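Local coordinates for protein scyllo-inosose 3-dehydrogenase (Thermotoga maritima, PDB 3IP1) that oxidises scyllo-inosose to 3-dehydro-scyllo-inosose with NAD+ as hydride acceptor, as a zinc-dependent homodimeric enzyme that probably serves myo-inositol breakdown, at residues N202-R207 with L227-I232; A273-T278 with W305-I310; N252-K255 with H261-D264. All coordinates share one frame; numbering follows the deposited sequence.

Contact 1: N202-R207 with L227-I232; sequences NAVIVR and LAAVAI
Ala229 is the first residue of the 227-232 helix to meet the 202-207 helix, its CB lying 4.2 Å from CG1 of Val204. Val204 is aimed at the partner helix, and its CG1 comes in from the side of the alanine methyl. A small residue suits this place because the backbones are near here, with Val204 CA and Ala229 CA 7.0 Å apart, while the axes of the two short segments approach to 10.1 Å at an angle of 46°. The same alanine and Val204 both rest on Leu287 of strand 285-288, so the pair also closes against the central sheet. Helix 224-235 is the first helix of the Rossmann fold, with a glycine-rich sequence consistent with GxGxxG at its start; Ile225, probably an NAD+ contact, sits one turn earlier, its side chain about 6 Å from that of Ala229. Almost a turn further on, Ile232 sends its CG2 branch across the gap. That methyl stands anti to the backbone N and straddles two neighbours of the other helix: CG2 of Val204 at 4.1 Å, and the arm of Ile205, whose CG1 and CD1 are each 4.0 Å from Ile232 CG2. Both Val204 and Ile205 lie obliquely to Ile232. Ile205 does not start out facing the partner helix; its CG1-CD1 arm swings round to reach it. Thr197, Ala200 and Tyr201, earlier on helix 194-207, flank Ile232 as well. Val204 and Ile205 lie within a wide pi-type turn at the end of the helix, closed by Arg207 N to Asn202 O, 2.8 Å.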
loop_
_atom_site.group_PDB
_atom_site.type_symbol
_atom_site.label_atom_id
_atom_site.label_comp_id
_atom_site.label_asym_id
_atom_site.label_seq_id
_atom_site.Cartn_x
_atom_site.Cartn_y
_atom_site.Cartn_z
ATOM N N ASN A 202 -12.115 -3.528 11.371
ATOM C CA ASN A 202 -11.820 -4.182 10.091
ATOM C C ASN A 202 -12.362 -3.346 8.927
ATOM O O ASN A 202 -11.714 -3.190 7.895
ATOM C CB ASN A 202 -12.436 -5.586 10.060
ATOM C CG ASN A 202 -12.095 -6.365 8.780
ATOM O OD1 ASN A 202 -10.939 -6.705 8.531
ATOM N ND2 ASN A 202 -13.120 -6.684 7.985
ATOM N N ALA A 203 -13.547 -2.782 9.117
ATOM C CA ALA A 203 -14.178 -2.014 8.077
ATOM C C ALA A 203 -13.442 -0.714 7.787
ATOM O O ALA A 203 -13.238 -0.389 6.629
ATOM C CB ALA A 203 -15.645 -1.762 8.421
ATOM N N VAL A 204 -13.019 0.016 8.816
ATOM C CA VAL A 204 -12.419 1.343 8.575
ATOM C C VAL A 204 -10.880 1.416 8.461
ATOM O O VAL A 204 -10.352 2.296 7.753
ATOM C CB VAL A 204 -12.923 2.439 9.565
ATOM C CG1 VAL A 204 -14.435 2.581 9.460
ATOM C CG2 VAL A 204 -12.510 2.152 11.001
ATOM N N ILE A 205 -10.187 0.510 9.156
ATOM C CA ILE A 205 -8.721 0.507 9.199
ATOM C C ILE A 205 -8.179 -0.471 8.164
ATOM O O ILE A 205 -7.373 -0.083 7.312
ATOM C CB ILE A 205 -8.174 0.138 10.622
ATOM C CG1 ILE A 205 -8.668 1.120 11.688
ATOM C CG2 ILE A 205 -6.621 0.045 10.629
ATOM C CD1 ILE A 205 -8.479 2.580 11.364
ATOM N N VAL A 206 -8.633 -1.726 8.234
ATOM C CA VAL A 206 -8.137 -2.780 7.351
ATOM C C VAL A 206 -8.675 -2.696 5.911
ATOM O O VAL A 206 -7.893 -2.624 4.971
ATOM C CB VAL A 206 -8.415 -4.197 7.921
ATOM C CG1 VAL A 206 -7.757 -5.275 7.031
ATOM C CG2 VAL A 206 -7.898 -4.306 9.378
ATOM N N ARG A 207 -9.999 -2.760 5.737
ATOM C CA ARG A 207 -10.616 -2.661 4.414
ATOM C C ARG A 207 -10.639 -1.235 3.873
ATOM O O ARG A 207 -10.306 -1.003 2.719
ATOM C CB ARG A 207 -12.054 -3.217 4.451
ATOM C CG ARG A 207 -12.122 -4.725 4.647
ATOM C CD ARG A 207 -11.435 -5.444 3.492
ATOM N NE ARG A 207 -12.273 -5.403 2.293
ATOM C CZ ARG A 207 -11.830 -5.196 1.060
ATOM N NH1 ARG A 207 -10.544 -4.999 0.826
ATOM N NH2 ARG A 207 -12.687 -5.206 0.052
ATOM N N LEU A 227 -21.041 3.356 15.980
ATOM C CA LEU A 227 -20.513 3.949 17.204
ATOM C C LEU A 227 -19.045 3.576 17.493
ATOM O O LEU A 227 -18.283 4.408 17.961
ATOM C CB LEU A 227 -21.411 3.593 18.393
ATOM C CG LEU A 227 -22.776 4.299 18.404
ATOM C CD1 LEU A 227 -23.618 3.911 19.639
ATOM C CD2 LEU A 227 -22.611 5.820 18.314
ATOM N N ALA A 228 -18.667 2.327 17.225
ATOM C CA ALA A 228 -17.280 1.890 17.356
ATOM C C ALA A 228 -16.414 2.635 16.363
ATOM O O ALA A 228 -15.333 3.127 16.725
ATOM C CB ALA A 228 -17.165 0.383 17.140
ATOM N N ALA A 229 -16.903 2.772 15.126
ATOM C CA ALA A 229 -16.163 3.525 14.114
ATOM C C ALA A 229 -15.889 4.978 14.538
ATOM O O ALA A 229 -14.809 5.498 14.269
ATOM C CB ALA A 229 -16.852 3.463 12.754
ATOM N N VAL A 230 -16.842 5.621 15.220
ATOM C CA VAL A 230 -16.642 6.994 15.704
ATOM C C VAL A 230 -15.449 7.037 16.626
ATOM O O VAL A 230 -14.534 7.858 16.438
ATOM C CB VAL A 230 -17.883 7.556 16.452
ATOM C CG1 VAL A 230 -17.534 8.856 17.188
ATOM C CG2 VAL A 230 -19.000 7.817 15.467
ATOM N N ALA A 231 -15.474 6.148 17.615
ATOM C CA ALA A 231 -14.403 6.005 18.591
ATOM C C ALA A 231 -13.068 5.698 17.917
ATOM O O ALA A 231 -12.060 6.351 18.206
ATOM C CB ALA A 231 -14.763 4.909 19.609
ATOM N N ILE A 232 -13.061 4.705 17.027
ATOM C CA ILE A 232 -11.812 4.263 16.403
ATOM C C ILE A 232 -11.175 5.384 15.583
ATOM O O ILE A 232 -9.962 5.627 15.672
ATOM C CB ILE A 232 -12.020 3.029 15.496
ATOM C CG1 ILE A 232 -12.299 1.770 16.352
ATOM C CG2 ILE A 232 -10.791 2.812 14.628
ATOM C CD1 ILE A 232 -13.120 0.670 15.572
#

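Contact 2: A273-T278 with W305-I310; sequences AVLDYT and WRARGI
With CG anti to its own carbonyl carbon (chi1 -71°), Leu275 directs its two methyls at Arg306 and Ala307, and a bend at chi3 (56°) folds the Arg306 chain back so that its guanidinium lies flat against one of them. CD1 of Leu275 stands 3.5 Å above the guanidinium plane, over its centre, with Arg306 CZ and NE each 3.6 Å from it. CB of Arg306, 3.9 Å from the same methyl, touches it too, so the arginine curls round CD1 while the two chains cross at about a right angle. The flat face of a guanidinium accepts hydrocarbon, while NH1 forms salt bridges with Glu272 and Glu302. The other methyl, CD2, lies 4.0 Å from Ala307 N and 4.3 Å from Ala307 CB, where the chain leaves the helix and a small residue lets the leucine come close. Cutting Leu275 back to an alanine would probably open a gap beside Ala307 and leave the guanidinium, though still tied to its glutamates, freer to turn. At the end of helix 270-277, Val274 O accepts bonds from Thr278 N and Thr278 OG1 (3.0 Å), from opposite faces of its plane. The contact thus joins the C-terminal ends of helices 270-277 and 293-306 in the Rossmann domain; Val274 packs inward on strands 216-220 and 261-263, and Trp305 on helix 328-333.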
loop_
_atom_site.group_PDB
_atom_site.type_symbol
_atom_site.label_atom_id
_atom_site.label_comp_id
_atom_site.label_asym_id
_atom_site.label_seq_id
_atom_site.Cartn_x
_atom_site.Cartn_y
_atom_site.Cartn_z
ATOM N N ALA A 273 -24.890 19.929 5.417
ATOM C CA ALA A 273 -24.334 19.893 6.762
ATOM C C ALA A 273 -22.923 19.318 6.727
ATOM O O ALA A 273 -22.012 19.890 7.327
ATOM C CB ALA A 273 -25.231 19.077 7.717
ATOM N N VAL A 274 -22.749 18.205 6.010
ATOM C CA VAL A 274 -21.412 17.616 5.844
ATOM C C VAL A 274 -20.455 18.607 5.162
ATOM O O VAL A 274 -19.337 18.807 5.633
ATOM C CB VAL A 274 -21.451 16.268 5.066
ATOM C CG1 VAL A 274 -20.032 15.860 4.580
ATOM C CG2 VAL A 274 -22.065 15.160 5.928
ATOM N N LEU A 275 -20.912 19.233 4.069
ATOM C CA LEU A 275 -20.096 20.216 3.361
ATOM C C LEU A 275 -19.759 21.441 4.202
ATOM O O LEU A 275 -18.653 21.989 4.095
ATOM C CB LEU A 275 -20.708 20.612 2.013
ATOM C CG LEU A 275 -20.638 19.492 0.967
ATOM C CD1 LEU A 275 -21.516 19.796 -0.245
ATOM C CD2 LEU A 275 -19.195 19.177 0.538
ATOM N N ASP A 276 -20.698 21.853 5.050
ATOM C CA ASP A 276 -20.487 23.010 5.901
ATOM C C ASP A 276 -19.439 22.669 6.959
ATOM O O ASP A 276 -18.426 23.352 7.088
ATOM C CB ASP A 276 -21.803 23.443 6.550
ATOM C CG ASP A 276 -21.598 24.360 7.744
ATOM O OD1 ASP A 276 -20.684 25.210 7.698
ATOM O OD2 ASP A 276 -22.356 24.246 8.737
ATOM N N TYR A 277 -19.679 21.584 7.690
ATOM C CA TYR A 277 -18.789 21.151 8.756
ATOM C C TYR A 277 -17.357 20.878 8.298
ATOM O O TYR A 277 -16.417 21.115 9.050
ATOM C CB TYR A 277 -19.364 19.899 9.423
ATOM C CG TYR A 277 -20.639 20.149 10.196
ATOM C CD1 TYR A 277 -20.804 21.310 10.959
ATOM C CD2 TYR A 277 -21.667 19.203 10.195
ATOM C CE1 TYR A 277 -21.979 21.537 11.685
ATOM C CE2 TYR A 277 -22.839 19.414 10.911
ATOM C CZ TYR A 277 -22.988 20.573 11.651
ATOM O OH TYR A 277 -24.148 20.770 12.348
ATOM N N THR A 278 -17.194 20.374 7.074
ATOM C CA THR A 278 -15.860 20.087 6.558
ATOM C C THR A 278 -15.271 21.244 5.732
ATOM O O THR A 278 -14.276 21.060 5.028
ATOM C CB THR A 278 -15.809 18.772 5.712
ATOM O OG1 THR A 278 -16.594 18.934 4.527
ATOM C CG2 THR A 278 -16.287 17.554 6.501
ATOM N N TRP A 305 -18.918 14.298 -4.865
ATOM C CA TRP A 305 -18.894 15.115 -6.069
ATOM C C TRP A 305 -18.548 16.572 -5.764
ATOM O O TRP A 305 -17.629 17.121 -6.348
ATOM C CB TRP A 305 -20.240 15.050 -6.788
ATOM C CG TRP A 305 -20.248 15.797 -8.092
ATOM C CD1 TRP A 305 -20.784 17.036 -8.330
ATOM C CD2 TRP A 305 -19.682 15.357 -9.336
ATOM N NE1 TRP A 305 -20.596 17.388 -9.651
ATOM C CE2 TRP A 305 -19.928 16.376 -10.292
ATOM C CE3 TRP A 305 -19.002 14.198 -9.737
ATOM C CZ2 TRP A 305 -19.519 16.270 -11.626
ATOM C CZ3 TRP A 305 -18.598 14.087 -11.058
ATOM C CH2 TRP A 305 -18.851 15.125 -11.990
ATOM N N ARG A 306 -19.266 17.172 -4.823
ATOM C CA ARG A 306 -19.128 18.600 -4.541
ATOM C C ARG A 306 -17.912 18.974 -3.679
ATOM O O ARG A 306 -17.454 20.121 -3.730
ATOM C CB ARG A 306 -20.415 19.126 -3.893
ATOM C CG ARG A 306 -21.613 19.176 -4.866
ATOM C CD ARG A 306 -22.902 19.574 -4.160
ATOM N NE ARG A 306 -22.736 20.855 -3.466
ATOM C CZ ARG A 306 -23.642 21.398 -2.655
ATOM N NH1 ARG A 306 -24.788 20.779 -2.431
ATOM N NH2 ARG A 306 -23.393 22.559 -2.063
ATOM N N ALA A 307 -17.419 18.018 -2.878
ATOM C CA ALA A 307 -16.215 18.205 -2.049
ATOM C C ALA A 307 -14.959 18.510 -2.858
ATOM O O ALA A 307 -14.793 18.058 -3.989
ATOM C CB ALA A 307 -15.968 16.972 -1.173
ATOM N N ARG A 308 -14.051 19.254 -2.247
ATOM C CA ARG A 308 -12.785 19.559 -2.886
ATOM C C ARG A 308 -11.731 18.477 -2.651
ATOM O O ARG A 308 -10.794 18.324 -3.450
ATOM C CB ARG A 308 -12.298 20.910 -2.402
ATOM C CG ARG A 308 -13.332 21.993 -2.661
ATOM C CD ARG A 308 -12.750 23.363 -2.497
ATOM N NE ARG A 308 -11.623 23.573 -3.400
ATOM C CZ ARG A 308 -10.906 24.689 -3.432
ATOM N NH1 ARG A 308 -11.209 25.694 -2.621
ATOM N NH2 ARG A 308 -9.891 24.800 -4.270
ATOM N N GLY A 309 -11.885 17.730 -1.560
ATOM C CA GLY A 309 -11.012 16.586 -1.266
ATOM C C GLY A 309 -11.176 15.528 -2.345
ATOM O O GLY A 309 -12.189 15.473 -3.033
ATOM N N ILE A 310 -10.157 14.707 -2.525
ATOM C CA ILE A 310 -10.254 13.589 -3.457
ATOM C C ILE A 310 -9.831 12.339 -2.710
ATOM O O ILE A 310 -9.560 12.408 -1.513
ATOM C CB ILE A 310 -9.398 13.799 -4.728
ATOM C CG1 ILE A 310 -7.942 14.118 -4.368
ATOM C CG2 ILE A 310 -10.009 14.881 -5.615
ATOM C CD1 ILE A 310 -6.984 14.027 -5.583
#

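Contact 3: N252-K255 with H261-D264; sequences NLAK and HVID
Val262 and Lys255 meet with their side chains crossing at about a right angle, and Ala254, the preceding residue of the helix, touches the same methyl of the valine. The three belong to a beta-alpha-beta unit of the Rossmann fold, in which strand 240-244 leads through helix 248-257 back to the neighbouring parallel strand 261-263. Val262 points from the strand at the helix, and one branch does the touching: CG1, anti to the carbonyl carbon (chi1 -67°), which lies 4.0 Å from Ala254 CB. A beta-branched valine fits the extended backbone and offers a compact apolar knob, while the alanine, also directed at its partner, keeps the buried face of the helix slim enough to lie near the strand. Ala254 further touches Leu243 and Ala259, and Leu227 of helix 224-235, so it sits where the two helices and the sheet come together. Its side chain is about 7 Å from that of Glu245 and about 6 Å from that of Arg250, both probable NAD+ contacts by similarity. The residues flanking Val262 turn the other way: Ile263 packs on helix 270-277, and the ring of His261 stacks with Tyr277. This strand, the outermost of the parallel sheet on this side, is therefore clad by a helix on each face. Lys255 stands at the exposed margin of the contact and suits it by pairing an aliphatic stem with a charged end. The bend at chi3 (-87°) turns its outer chain past the valine, and the touch is made by CG of Lys255, 4.0 Å from CG1 of Val262.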
loop_
_atom_site.group_PDB
_atom_site.type_symbol
_atom_site.label_atom_id
_atom_site.label_comp_id
_atom_site.label_asym_id
_atom_site.label_seq_id
_atom_site.Cartn_x
_atom_site.Cartn_y
_atom_site.Cartn_z
ATOM N N ASN A 252 -26.340 11.173 20.788
ATOM C CA ASN A 252 -25.706 11.544 22.059
ATOM C C ASN A 252 -24.558 10.602 22.451
ATOM O O ASN A 252 -23.526 11.045 22.934
ATOM C CB ASN A 252 -26.751 11.626 23.173
ATOM C CG ASN A 252 -27.716 12.785 22.975
ATOM O OD1 ASN A 252 -27.454 13.704 22.185
ATOM N ND2 ASN A 252 -28.842 12.743 23.679
ATOM N N LEU A 253 -24.750 9.304 22.226
ATOM C CA LEU A 253 -23.661 8.339 22.388
ATOM C C LEU A 253 -22.468 8.642 21.486
ATOM O O LEU A 253 -21.335 8.560 21.940
ATOM C CB LEU A 253 -24.134 6.901 22.162
ATOM C CG LEU A 253 -24.897 6.286 23.332
ATOM C CD1 LEU A 253 -25.249 4.829 23.012
ATOM C CD2 LEU A 253 -24.122 6.386 24.661
ATOM N N ALA A 254 -22.725 8.967 20.217
ATOM C CA ALA A 254 -21.664 9.346 19.288
ATOM C C ALA A 254 -20.866 10.565 19.805
ATOM O O ALA A 254 -19.634 10.556 19.776
ATOM C CB ALA A 254 -22.230 9.609 17.893
ATOM N N LYS A 255 -21.559 11.595 20.297
ATOM C CA LYS A 255 -20.871 12.737 20.911
ATOM C C LYS A 255 -19.994 12.312 22.086
ATOM O O LYS A 255 -18.908 12.831 22.271
ATOM C CB LYS A 255 -21.854 13.810 21.371
ATOM C CG LYS A 255 -22.440 14.650 20.249
ATOM C CD LYS A 255 -22.944 15.996 20.810
ATOM C CE LYS A 255 -24.384 15.902 21.332
ATOM N NZ LYS A 255 -24.586 16.754 22.545
ATOM N N HIS A 261 -19.415 16.297 15.195
ATOM C CA HIS A 261 -20.715 16.740 14.723
ATOM C C HIS A 261 -21.636 15.552 14.537
ATOM O O HIS A 261 -21.207 14.473 14.089
ATOM C CB HIS A 261 -20.599 17.502 13.402
ATOM C CG HIS A 261 -19.609 18.621 13.439
ATOM N ND1 HIS A 261 -19.826 19.782 14.155
ATOM C CD2 HIS A 261 -18.399 18.764 12.847
ATOM C CE1 HIS A 261 -18.789 20.587 14.006
ATOM N NE2 HIS A 261 -17.909 19.992 13.219
ATOM N N VAL A 262 -22.900 15.755 14.893
ATOM C CA VAL A 262 -23.923 14.759 14.628
ATOM C C VAL A 262 -25.043 15.365 13.786
ATOM O O VAL A 262 -25.375 16.533 13.946
ATOM C CB VAL A 262 -24.456 14.102 15.928
ATOM C CG1 VAL A 262 -23.361 13.262 16.582
ATOM C CG2 VAL A 262 -25.019 15.151 16.905
ATOM N N ILE A 263 -25.587 14.561 12.878
ATOM C CA ILE A 263 -26.626 14.963 11.955
ATOM C C ILE A 263 -27.847 14.041 12.115
ATOM O O ILE A 263 -27.743 12.807 12.036
ATOM C CB ILE A 263 -26.125 14.883 10.478
ATOM C CG1 ILE A 263 -24.947 15.837 10.233
ATOM C CG2 ILE A 263 -27.261 15.176 9.489
ATOM C CD1 ILE A 263 -24.228 15.611 8.879
ATOM N N ASP A 264 -29.006 14.646 12.339
ATOM C CA ASP A 264 -30.277 13.947 12.215
ATOM C C ASP A 264 -30.736 14.127 10.765
ATOM O O ASP A 264 -31.261 15.167 10.429
ATOM C CB ASP A 264 -31.284 14.544 13.211
ATOM C CG ASP A 264 -32.664 13.902 13.132
ATOM O OD1 ASP A 264 -32.921 13.018 12.288
ATOM O OD2 ASP A 264 -33.516 14.310 13.940
#

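Contact 3 touches both of the others. Toward contact 1, CG1 of Val230 lies 3.7 Å from Ala254 O, which joins helix 224-235 to helix 248-257; toward contact 2, CG2 of Val274 lies 3.7 Å from CD1 of Ile263, so helix 270-277 meets strand 261-263. Contacts 1 and 2 do not touch, their nearest atoms being about 12 Å apart. In contact 1 the side chain of Ile232 is about 11 Å from that of Glu195, a metal ligand, and about 13 Å from a bound cadmium ion. Contacts 1 and 3 both lie close to probable NAD+ residues, whereas contact 2 lies away from the known sites.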